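Local atomic coordinates of malonyl CoA-acyl carrier protein transacylase (Staphylococcus aureus, PDB entry 3IM9), a protein that catalyses transfer of the malonyl group from malonyl-CoA to the holo acyl carrier protein, supplying malonyl-[ACP] for fatty acid biosynthesis. Residues L30-L41 with T76-A84; C152-E163 with V175-L185. All blocks are in the same frame, centred on the assembly; numbering follows the deposited sequence.

Contact 1: L30-L41 with T76-A84; sequences LFNNNDQATEIL and THSSALLAA
Two nearly antiparallel helices of the acyltransferase fold pack here through alanines, Ala37 of helix 35-47 against Ala80 of helix 67-84. The short axes approach to 7.3 Å at 150°, a closeness that methyl side chains permit: Ala37 CA lies 4.1 Å from Ala80 CA and also makes a CA-H...O contact with Ala80 O. Ile40 is the knob of the interface, set in a hole formed by Thr76, Ser79, Ala80 and Ala83. Its two branches divide the work. CG2, anti to the backbone N, rests over Ala80 N and Thr76 O, while CG1 stands 3.8 Å from Ala83 CB. On the other flank Leu41 CD2 meets Thr76 CG2 at 3.6 Å; the threonine gives its methyl to the interface and its OG1 to Pro72 O within its own helix. Leu30, in the loop ahead of the first helix, crosses Leu81 at about a right angle, with its CD1 3.7 Å from Leu81 CD2 and at the edge of the His77 ring.

Asn34 is the N-cap. With CG anti to the backbone N (chi1 179°), it brings OD1 to Ala37 N in the carbonyl plane at 2.8 Å, the N-H...O angle an almost straight 175°. Ala84 CB sits over a face of the same amide, closest to Asn34 OD1 at 3.3 Å. A water joins the helix ends: it accepts from Asn34 ND2 and donates to Gln36 OE1 and to Ala84 O. Asparagine suits this place because one amide both caps a helix and reaches the water. Phe112 of helix 112-128 covers Ile40, Thr76 and Ser79 on one side, and Val309 touches Leu81 and Ala84. The result is knobs-into-holes packing by Ile40 in a close, nearly antiparallel helix pair with alanines at the crossing.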
loop_
_atom_site.group_PDB
_atom_site.type_symbol
_atom_site.label_atom_id
_atom_site.label_comp_id
_atom_site.label_asym_id
_atom_site.label_seq_id
_atom_site.Cartn_x
_atom_site.Cartn_y
_atom_site.Cartn_z
ATOM N N LEU A 30 2.093 12.309 -17.511
ATOM C CA LEU A 30 3.479 11.858 -17.722
ATOM C C LEU A 30 3.707 11.321 -19.133
ATOM O O LEU A 30 4.816 11.407 -19.657
ATOM C CB LEU A 30 3.787 10.746 -16.660
ATOM C CG LEU A 30 3.740 11.211 -15.194
ATOM C CD1 LEU A 30 3.822 9.933 -14.349
ATOM C CD2 LEU A 30 4.879 12.157 -14.864
ATOM N N PHE A 31 2.693 10.623 -19.657
ATOM C CA PHE A 31 2.889 9.782 -20.820
ATOM C C PHE A 31 3.285 10.681 -22.030
ATOM O O PHE A 31 2.530 11.628 -22.414
ATOM C CB PHE A 31 1.628 8.947 -21.115
ATOM C CG PHE A 31 1.806 7.946 -22.123
ATOM C CD1 PHE A 31 0.940 7.851 -23.214
ATOM C CD2 PHE A 31 2.834 6.953 -21.975
ATOM C CE1 PHE A 31 1.155 6.762 -24.163
ATOM C CE2 PHE A 31 2.999 5.909 -22.865
ATOM C CZ PHE A 31 2.145 5.798 -23.978
ATOM N N ASN A 32 4.421 10.288 -22.623
ATOM C CA ASN A 32 5.013 11.068 -23.768
ATOM C C ASN A 32 5.415 12.458 -23.435
ATOM O O ASN A 32 5.639 13.234 -24.372
ATOM C CB ASN A 32 4.068 11.069 -24.984
ATOM C CG ASN A 32 3.884 9.628 -25.560
ATOM O OD1 ASN A 32 4.864 8.869 -25.611
ATOM N ND2 ASN A 32 2.674 9.241 -25.931
ATOM N N ASN A 33 5.491 12.791 -22.142
ATOM C CA ASN A 33 6.003 14.091 -21.681
ATOM C C ASN A 33 7.242 14.014 -20.834
ATOM O O ASN A 33 7.753 15.028 -20.361
ATOM C CB ASN A 33 4.878 14.869 -20.923
ATOM C CG ASN A 33 3.724 15.231 -21.853
ATOM O OD1 ASN A 33 3.958 15.802 -22.926
ATOM N ND2 ASN A 33 2.470 14.887 -21.479
ATOM N N ASN A 34 7.652 12.802 -20.505
ATOM C CA ASN A 34 8.849 12.580 -19.760
ATOM C C ASN A 34 9.414 11.273 -20.164
ATOM O O ASN A 34 8.694 10.258 -20.110
ATOM C CB ASN A 34 8.560 12.656 -18.246
ATOM C CG ASN A 34 9.797 12.394 -17.420
ATOM O OD1 ASN A 34 10.212 11.242 -17.245
ATOM N ND2 ASN A 34 10.470 13.465 -17.016
ATOM N N ASP A 35 10.664 11.216 -20.667
ATOM C CA ASP A 35 11.158 9.985 -21.238
ATOM C C ASP A 35 11.241 8.830 -20.233
ATOM O O ASP A 35 10.880 7.661 -20.563
ATOM C CB ASP A 35 12.567 10.264 -21.807
ATOM C CG ASP A 35 12.514 11.075 -23.105
ATOM O OD1 ASP A 35 11.442 11.245 -23.745
ATOM O OD2 ASP A 35 13.594 11.571 -23.493
ATOM N N GLN A 36 11.648 9.168 -19.018
ATOM C CA GLN A 36 11.853 8.089 -18.011
ATOM C C GLN A 36 10.501 7.552 -17.588
ATOM O O GLN A 36 10.354 6.312 -17.458
ATOM C CB GLN A 36 12.631 8.586 -16.798
ATOM C CG GLN A 36 14.182 8.820 -17.084
ATOM C CD GLN A 36 14.436 9.967 -18.057
ATOM O OE1 GLN A 36 13.947 11.102 -17.866
ATOM N NE2 GLN A 36 15.174 9.664 -19.154
ATOM N N ALA A 37 9.553 8.470 -17.306
ATOM C CA ALA A 37 8.221 7.993 -16.951
ATOM C C ALA A 37 7.632 7.211 -18.087
ATOM O O ALA A 37 6.937 6.233 -17.844
ATOM C CB ALA A 37 7.322 9.136 -16.612
ATOM N N THR A 38 7.797 7.610 -19.342
ATOM C CA THR A 38 7.191 6.911 -20.438
ATOM C C THR A 38 7.770 5.534 -20.685
ATOM O O THR A 38 7.058 4.605 -21.054
ATOM C CB THR A 38 7.315 7.783 -21.751
ATOM O OG1 THR A 38 6.685 9.037 -21.515
ATOM C CG2 THR A 38 6.751 7.122 -22.979
ATOM N N GLU A 39 9.054 5.380 -20.379
ATOM C CA GLU A 39 9.633 4.034 -20.413
ATOM C C GLU A 39 8.909 3.027 -19.466
ATOM O O GLU A 39 8.639 1.885 -19.865
ATOM C CB GLU A 39 11.083 4.154 -20.033
ATOM C CG GLU A 39 11.787 2.809 -20.044
ATOM C CD GLU A 39 13.313 2.934 -19.852
ATOM O OE1 GLU A 39 13.853 4.038 -19.417
ATOM O OE2 GLU A 39 13.951 1.877 -20.139
ATOM N N ILE A 40 8.572 3.523 -18.271
ATOM C CA ILE A 40 7.859 2.694 -17.321
ATOM C C ILE A 40 6.453 2.429 -17.826
ATOM O O ILE A 40 5.966 1.286 -17.842
ATOM C CB ILE A 40 7.817 3.337 -15.932
ATOM C CG1 ILE A 40 9.220 3.464 -15.274
ATOM C CG2 ILE A 40 6.883 2.553 -14.975
ATOM C CD1 ILE A 40 9.938 2.113 -15.085
ATOM N N LEU A 41 5.760 3.501 -18.260
ATOM C CA LEU A 41 4.365 3.293 -18.713
ATOM C C LEU A 41 4.289 2.348 -19.902
ATOM O O LEU A 41 3.409 1.519 -19.978
ATOM C CB LEU A 41 3.789 4.712 -19.045
ATOM C CG LEU A 41 3.589 5.510 -17.785
ATOM C CD1 LEU A 41 3.515 7.007 -18.129
ATOM C CD2 LEU A 41 2.203 5.186 -17.099
ATOM N N THR A 76 2.533 1.076 -11.512
ATOM C CA THR A 76 3.031 1.717 -12.714
ATOM C C THR A 76 3.104 3.229 -12.511
ATOM O O THR A 76 4.142 3.878 -12.853
ATOM C CB THR A 76 2.098 1.426 -13.846
ATOM O OG1 THR A 76 2.214 -0.005 -14.079
ATOM C CG2 THR A 76 2.540 2.146 -15.143
ATOM N N HIS A 77 2.087 3.860 -11.909
ATOM C CA HIS A 77 2.093 5.314 -11.728
ATOM C C HIS A 77 3.210 5.719 -10.768
ATOM O O HIS A 77 4.023 6.606 -11.085
ATOM C CB HIS A 77 0.742 5.715 -11.143
ATOM C CG HIS A 77 0.504 7.211 -11.098
ATOM N ND1 HIS A 77 1.343 8.195 -11.608
ATOM C CD2 HIS A 77 -0.577 7.820 -10.581
ATOM C CE1 HIS A 77 0.740 9.376 -11.417
ATOM N NE2 HIS A 77 -0.409 9.157 -10.766
ATOM N N SER A 78 3.340 5.063 -9.623
ATOM C CA SER A 78 4.369 5.406 -8.669
ATOM C C SER A 78 5.769 5.175 -9.255
ATOM O O SER A 78 6.674 5.996 -9.035
ATOM C CB SER A 78 4.219 4.588 -7.371
ATOM O OG SER A 78 3.104 5.086 -6.610
ATOM N N SER A 79 5.923 4.070 -10.003
ATOM C CA SER A 79 7.280 3.773 -10.549
ATOM C C SER A 79 7.604 4.764 -11.661
ATOM O O SER A 79 8.804 5.058 -11.892
ATOM C CB SER A 79 7.288 2.357 -11.098
ATOM O OG SER A 79 7.164 1.402 -9.990
ATOM N N ALA A 80 6.615 5.210 -12.417
ATOM C CA ALA A 80 6.866 6.152 -13.529
ATOM C C ALA A 80 7.302 7.476 -12.949
ATOM O O ALA A 80 8.256 8.109 -13.423
ATOM C CB ALA A 80 5.582 6.330 -14.386
ATOM N N LEU A 81 6.630 7.920 -11.885
ATOM C CA LEU A 81 7.050 9.136 -11.176
ATOM C C LEU A 81 8.427 8.969 -10.641
ATOM O O LEU A 81 9.278 9.897 -10.724
ATOM C CB LEU A 81 6.093 9.548 -10.057
ATOM C CG LEU A 81 4.713 9.987 -10.469
ATOM C CD1 LEU A 81 3.776 10.036 -9.275
ATOM C CD2 LEU A 81 4.730 11.385 -11.077
ATOM N N LEU A 82 8.688 7.857 -9.969
ATOM C CA LEU A 82 9.995 7.596 -9.374
ATOM C C LEU A 82 11.099 7.675 -10.440
ATOM O O LEU A 82 12.120 8.291 -10.158
ATOM C CB LEU A 82 9.905 6.213 -8.629
ATOM C CG LEU A 82 11.186 5.870 -7.873
ATOM C CD1 LEU A 82 11.257 6.731 -6.669
ATOM C CD2 LEU A 82 10.978 4.472 -7.477
ATOM N N ALA A 83 10.867 7.122 -11.638
ATOM C CA ALA A 83 11.924 7.027 -12.703
ATOM C C ALA A 83 12.209 8.495 -13.148
ATOM O O ALA A 83 13.329 8.756 -13.571
ATOM C CB ALA A 83 11.413 6.187 -13.806
ATOM N N ALA A 84 11.251 9.422 -13.044
ATOM C CA ALA A 84 11.404 10.804 -13.557
ATOM C C ALA A 84 12.105 11.691 -12.559
ATOM O O ALA A 84 12.570 12.786 -12.931
ATOM C CB ALA A 84 10.059 11.421 -13.951
HETATM O O HOH W 1 13.154 13.145 -15.564
#

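Contact 2: C152-E163 with V175-L185; sequences CKSLSSDDKIIE and VSGHKALIDEL
Strands 162-169 and 172-176 pair antiparallel, with hydrogen bonds from Glu163 N to Ser176 O and from Ser176 N to Glu163 O, each 2.8 Å, and Ile162 facing Gly177 in a non-hydrogen-bonded pair. Gly177, where the chain turns a corner at phi 157° and psi -153°, brings its CA within 3.2 Å of Ile161 O, a closeness and a conformation that suit a residue without a side chain. His178, the N-cap of helix 179-188, grips Ile161 twice. Its backbone N gives a hydrogen bond to Ile161 O, and its ND1 accepts from Ile161 N at 2.9 Å in the ring plane, which is consistent with an unprotonated ND1 and fixes the ring's rotation. Lys160 CG lies over one face of this imidazole, 4.2 Å from the centroid, a CH-pi contact; the extended lysine chain runs on until NZ passes Ala180 CB.

Between the strand and helix 179-188, Ile162 packs against Leu181. With CG1 anti to the backbone N (chi1 179°), Ile162 sends CD1 among Val175 CG2, Leu185 CD2 and Ile182 CD1, the last at 3.6 Å. Both methyls of Leu181 lie against Leu155 O, CD2 at 3.4 Å, and CD1 also reaches the backbone of Lys160. Leu155 CD2 meets Leu185 CB, and a water donates to both Leu155 O and Glu184 OE1. Ser156 OG, which donates to Cys152 O and accepts from Ile162 N, ties helix end to strand.

Helices 145-155 and 179-188 lie beside the hairpin, and strand 135-141 flanks it, bonded to Val175 and Gly177 and touched by Ile182 and Leu185.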
loop_
_atom_site.group_PDB
_atom_site.type_symbol
_atom_site.label_atom_id
_atom_site.label_comp_id
_atom_site.label_asym_id
_atom_site.label_seq_id
_atom_site.Cartn_x
_atom_site.Cartn_y
_atom_site.Cartn_z
ATOM N N CYS A 152 -13.889 -6.466 17.660
ATOM C CA CYS A 152 -13.639 -7.624 16.781
ATOM C C CYS A 152 -13.674 -8.987 17.502
ATOM O O CYS A 152 -14.296 -9.948 16.999
ATOM C CB CYS A 152 -12.352 -7.485 15.976
ATOM S SG CYS A 152 -12.299 -6.179 14.742
ATOM N N LYS A 153 -13.127 -8.977 18.717
ATOM C CA LYS A 153 -13.168 -10.228 19.514
ATOM C C LYS A 153 -14.587 -10.566 19.974
ATOM O O LYS A 153 -14.962 -11.722 19.972
ATOM C CB LYS A 153 -12.194 -10.170 20.718
ATOM C CG LYS A 153 -10.785 -10.020 20.155
ATOM C CD LYS A 153 -9.793 -11.064 20.333
ATOM C CE LYS A 153 -8.354 -10.400 20.573
ATOM N NZ LYS A 153 -7.334 -11.127 19.706
ATOM N N SER A 154 -15.409 -9.567 20.257
ATOM C CA SER A 154 -16.782 -9.803 20.578
ATOM C C SER A 154 -17.569 -10.387 19.431
ATOM O O SER A 154 -18.473 -11.240 19.624
ATOM C CB SER A 154 -17.443 -8.505 21.093
ATOM O OG SER A 154 -16.769 -8.031 22.275
ATOM N N LEU A 155 -17.378 -9.813 18.228
ATOM C CA LEU A 155 -18.234 -10.252 17.121
ATOM C C LEU A 155 -17.783 -11.592 16.530
ATOM O O LEU A 155 -18.621 -12.303 15.954
ATOM C CB LEU A 155 -18.228 -9.179 15.995
ATOM C CG LEU A 155 -19.216 -8.015 16.196
ATOM C CD1 LEU A 155 -19.336 -7.443 17.534
ATOM C CD2 LEU A 155 -18.762 -6.898 15.146
ATOM N N SER A 156 -16.470 -11.875 16.648
ATOM C CA SER A 156 -15.924 -13.132 16.109
ATOM C C SER A 156 -16.532 -14.284 16.889
ATOM O O SER A 156 -16.410 -14.336 18.073
ATOM C CB SER A 156 -14.408 -13.160 16.207
ATOM O OG SER A 156 -13.904 -12.141 15.309
ATOM N N SER A 157 -17.215 -15.148 16.181
ATOM C CA SER A 157 -18.066 -16.203 16.784
ATOM C C SER A 157 -18.653 -17.072 15.694
ATOM O O SER A 157 -18.755 -16.677 14.501
ATOM C CB SER A 157 -19.210 -15.587 17.627
ATOM O OG SER A 157 -20.025 -14.718 16.850
ATOM N N ASP A 158 -19.145 -18.255 16.094
ATOM C CA ASP A 158 -19.909 -19.134 15.139
ATOM C C ASP A 158 -19.010 -19.452 13.901
ATOM O O ASP A 158 -19.548 -19.464 12.754
ATOM C CB ASP A 158 -21.198 -18.454 14.679
ATOM C CG ASP A 158 -22.161 -19.414 13.995
ATOM O OD1 ASP A 158 -22.090 -20.637 14.301
ATOM O OD2 ASP A 158 -22.965 -18.955 13.122
ATOM N N ASP A 159 -17.704 -19.610 14.169
ATOM C CA ASP A 159 -16.656 -19.926 13.174
ATOM C C ASP A 159 -16.441 -18.785 12.149
ATOM O O ASP A 159 -15.905 -19.020 11.045
ATOM C CB ASP A 159 -16.987 -21.222 12.434
ATOM C CG ASP A 159 -17.092 -22.398 13.393
ATOM O OD1 ASP A 159 -16.057 -22.665 14.022
ATOM O OD2 ASP A 159 -18.215 -23.001 13.506
ATOM N N LYS A 160 -16.878 -17.579 12.505
ATOM C CA LYS A 160 -16.712 -16.429 11.600
ATOM C C LYS A 160 -15.779 -15.485 12.323
ATOM O O LYS A 160 -15.724 -15.455 13.557
ATOM C CB LYS A 160 -18.020 -15.766 11.249
ATOM C CG LYS A 160 -18.918 -16.664 10.416
ATOM C CD LYS A 160 -20.157 -15.928 9.992
ATOM C CE LYS A 160 -20.921 -16.832 9.027
ATOM N NZ LYS A 160 -22.029 -16.121 8.270
ATOM N N ILE A 161 -15.019 -14.741 11.558
ATOM C CA ILE A 161 -14.010 -13.855 12.153
ATOM C C ILE A 161 -14.025 -12.474 11.514
ATOM O O ILE A 161 -14.374 -12.291 10.332
ATOM C CB ILE A 161 -12.592 -14.435 12.062
ATOM C CG1 ILE A 161 -12.186 -14.492 10.624
ATOM C CG2 ILE A 161 -12.523 -15.851 12.798
ATOM C CD1 ILE A 161 -10.742 -14.641 10.482
ATOM N N ILE A 162 -13.657 -11.494 12.336
ATOM C CA ILE A 162 -13.374 -10.131 11.848
ATOM C C ILE A 162 -12.127 -9.680 12.601
ATOM O O ILE A 162 -12.003 -9.930 13.822
ATOM C CB ILE A 162 -14.600 -9.266 12.078
ATOM C CG1 ILE A 162 -14.393 -7.868 11.628
ATOM C CG2 ILE A 162 -15.053 -9.285 13.499
ATOM C CD1 ILE A 162 -15.731 -7.001 11.664
ATOM N N GLU A 163 -11.180 -9.037 11.931
ATOM C CA GLU A 163 -9.877 -8.738 12.548
ATOM C C GLU A 163 -9.439 -7.349 12.104
ATOM O O GLU A 163 -9.713 -6.940 10.966
ATOM C CB GLU A 163 -8.799 -9.697 11.972
ATOM C CG GLU A 163 -8.975 -11.127 12.393
ATOM C CD GLU A 163 -8.203 -12.121 11.530
ATOM O OE1 GLU A 163 -8.217 -13.314 11.870
ATOM O OE2 GLU A 163 -7.560 -11.767 10.562
ATOM N N VAL A 175 -11.070 -2.956 9.351
ATOM C CA VAL A 175 -11.207 -4.322 9.811
ATOM C C VAL A 175 -11.636 -5.210 8.604
ATOM O O VAL A 175 -12.101 -4.697 7.567
ATOM C CB VAL A 175 -12.229 -4.487 10.916
ATOM C CG1 VAL A 175 -11.740 -3.608 12.159
ATOM C CG2 VAL A 175 -13.628 -4.021 10.490
ATOM N N SER A 176 -11.400 -6.513 8.727
ATOM C CA SER A 176 -11.643 -7.420 7.607
ATOM C C SER A 176 -12.062 -8.784 8.075
ATOM O O SER A 176 -11.650 -9.248 9.142
ATOM C CB SER A 176 -10.308 -7.539 6.843
ATOM O OG SER A 176 -10.458 -8.336 5.724
ATOM N N GLY A 177 -12.884 -9.457 7.276
ATOM C CA GLY A 177 -13.242 -10.849 7.659
ATOM C C GLY A 177 -14.552 -11.248 7.020
ATOM O O GLY A 177 -14.916 -10.780 5.913
ATOM N N HIS A 178 -15.281 -12.177 7.657
ATOM C CA HIS A 178 -16.558 -12.617 7.033
ATOM C C HIS A 178 -17.528 -11.474 6.871
ATOM O O HIS A 178 -17.706 -10.670 7.805
ATOM C CB HIS A 178 -17.147 -13.710 7.941
ATOM C CG HIS A 178 -16.403 -14.998 7.799
ATOM N ND1 HIS A 178 -15.475 -15.406 8.739
ATOM C CD2 HIS A 178 -16.386 -15.931 6.804
ATOM C CE1 HIS A 178 -14.927 -16.537 8.340
ATOM N NE2 HIS A 178 -15.467 -16.889 7.175
ATOM N N LYS A 179 -18.212 -11.421 5.706
ATOM C CA LYS A 179 -19.083 -10.259 5.428
ATOM C C LYS A 179 -20.234 -10.148 6.437
ATOM O O LYS A 179 -20.635 -9.033 6.747
ATOM C CB LYS A 179 -19.527 -10.325 3.948
ATOM C CG LYS A 179 -20.400 -9.064 3.589
ATOM C CD LYS A 179 -20.731 -9.096 2.120
ATOM C CE LYS A 179 -21.389 -7.751 1.713
ATOM N NZ LYS A 179 -22.746 -7.569 2.357
ATOM N N ALA A 180 -20.760 -11.291 6.908
ATOM C CA ALA A 180 -21.847 -11.190 7.889
ATOM C C ALA A 180 -21.430 -10.386 9.112
ATOM O O ALA A 180 -22.224 -9.609 9.651
ATOM C CB ALA A 180 -22.350 -12.592 8.397
ATOM N N LEU A 181 -20.186 -10.566 9.541
ATOM C CA LEU A 181 -19.701 -9.829 10.729
ATOM C C LEU A 181 -19.315 -8.407 10.373
ATOM O O LEU A 181 -19.582 -7.467 11.168
ATOM C CB LEU A 181 -18.445 -10.475 11.367
ATOM C CG LEU A 181 -18.777 -11.881 11.948
ATOM C CD1 LEU A 181 -17.526 -12.451 12.596
ATOM C CD2 LEU A 181 -20.000 -11.901 12.923
ATOM N N ILE A 182 -18.776 -8.178 9.173
ATOM C CA ILE A 182 -18.523 -6.794 8.734
ATOM C C ILE A 182 -19.835 -6.009 8.709
ATOM O O ILE A 182 -19.912 -4.875 9.213
ATOM C CB ILE A 182 -17.916 -6.819 7.286
ATOM C CG1 ILE A 182 -16.529 -7.427 7.334
ATOM C CG2 ILE A 182 -17.934 -5.406 6.713
ATOM C CD1 ILE A 182 -15.428 -6.502 8.081
ATOM N N ASP A 183 -20.913 -6.662 8.228
ATOM C CA ASP A 183 -22.176 -5.938 8.090
ATOM C C ASP A 183 -22.782 -5.715 9.480
ATOM O O ASP A 183 -23.437 -4.678 9.693
ATOM C CB ASP A 183 -23.087 -6.749 7.174
ATOM C CG ASP A 183 -22.695 -6.620 5.690
ATOM O OD1 ASP A 183 -21.864 -5.742 5.351
ATOM O OD2 ASP A 183 -23.236 -7.483 4.963
ATOM N N GLU A 184 -22.578 -6.638 10.410
ATOM C CA GLU A 184 -23.092 -6.417 11.791
ATOM C C GLU A 184 -22.368 -5.217 12.384
ATOM O O GLU A 184 -23.006 -4.407 13.069
ATOM C CB GLU A 184 -22.855 -7.675 12.610
ATOM C CG GLU A 184 -23.416 -7.575 14.009
ATOM C CD GLU A 184 -23.263 -8.902 14.792
ATOM O OE1 GLU A 184 -22.697 -9.872 14.235
ATOM O OE2 GLU A 184 -23.689 -8.922 15.978
ATOM N N LEU A 185 -21.063 -5.103 12.167
ATOM C CA LEU A 185 -20.315 -3.928 12.659
ATOM C C LEU A 185 -20.803 -2.629 12.021
ATOM O O LEU A 185 -20.883 -1.587 12.683
ATOM C CB LEU A 185 -18.839 -4.151 12.446
ATOM C CG LEU A 185 -17.991 -3.040 13.010
ATOM C CD1 LEU A 185 -18.235 -2.824 14.493
ATOM C CD2 LEU A 185 -16.482 -3.336 12.724
HETATM O O HOH W 2 -21.713 -11.787 16.115
#

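Followed from the N terminus, the chain closes contact 1 first, when helix 67-84 returns against helix 35-47 across a largely helical excursion of 34 residues. It then passes through strand 92-95 and the probable nucleophile Ser97, helices 99-106 and 112-128, and strand 135-141 before contact 2 opens. Contact 2 closes a shorter loop, 11 residues that complete a beta hairpin. The two are in series, neither nested nor crossed, and lie on opposite sides of the chain's centre, about 41 Å between centres. Contact 1 binds helices away from the active site; contact 2 fastens two helices to the mixed sheet, whose Ser176 side chain lies about 6 Å from that of His207, probably an active-site residue.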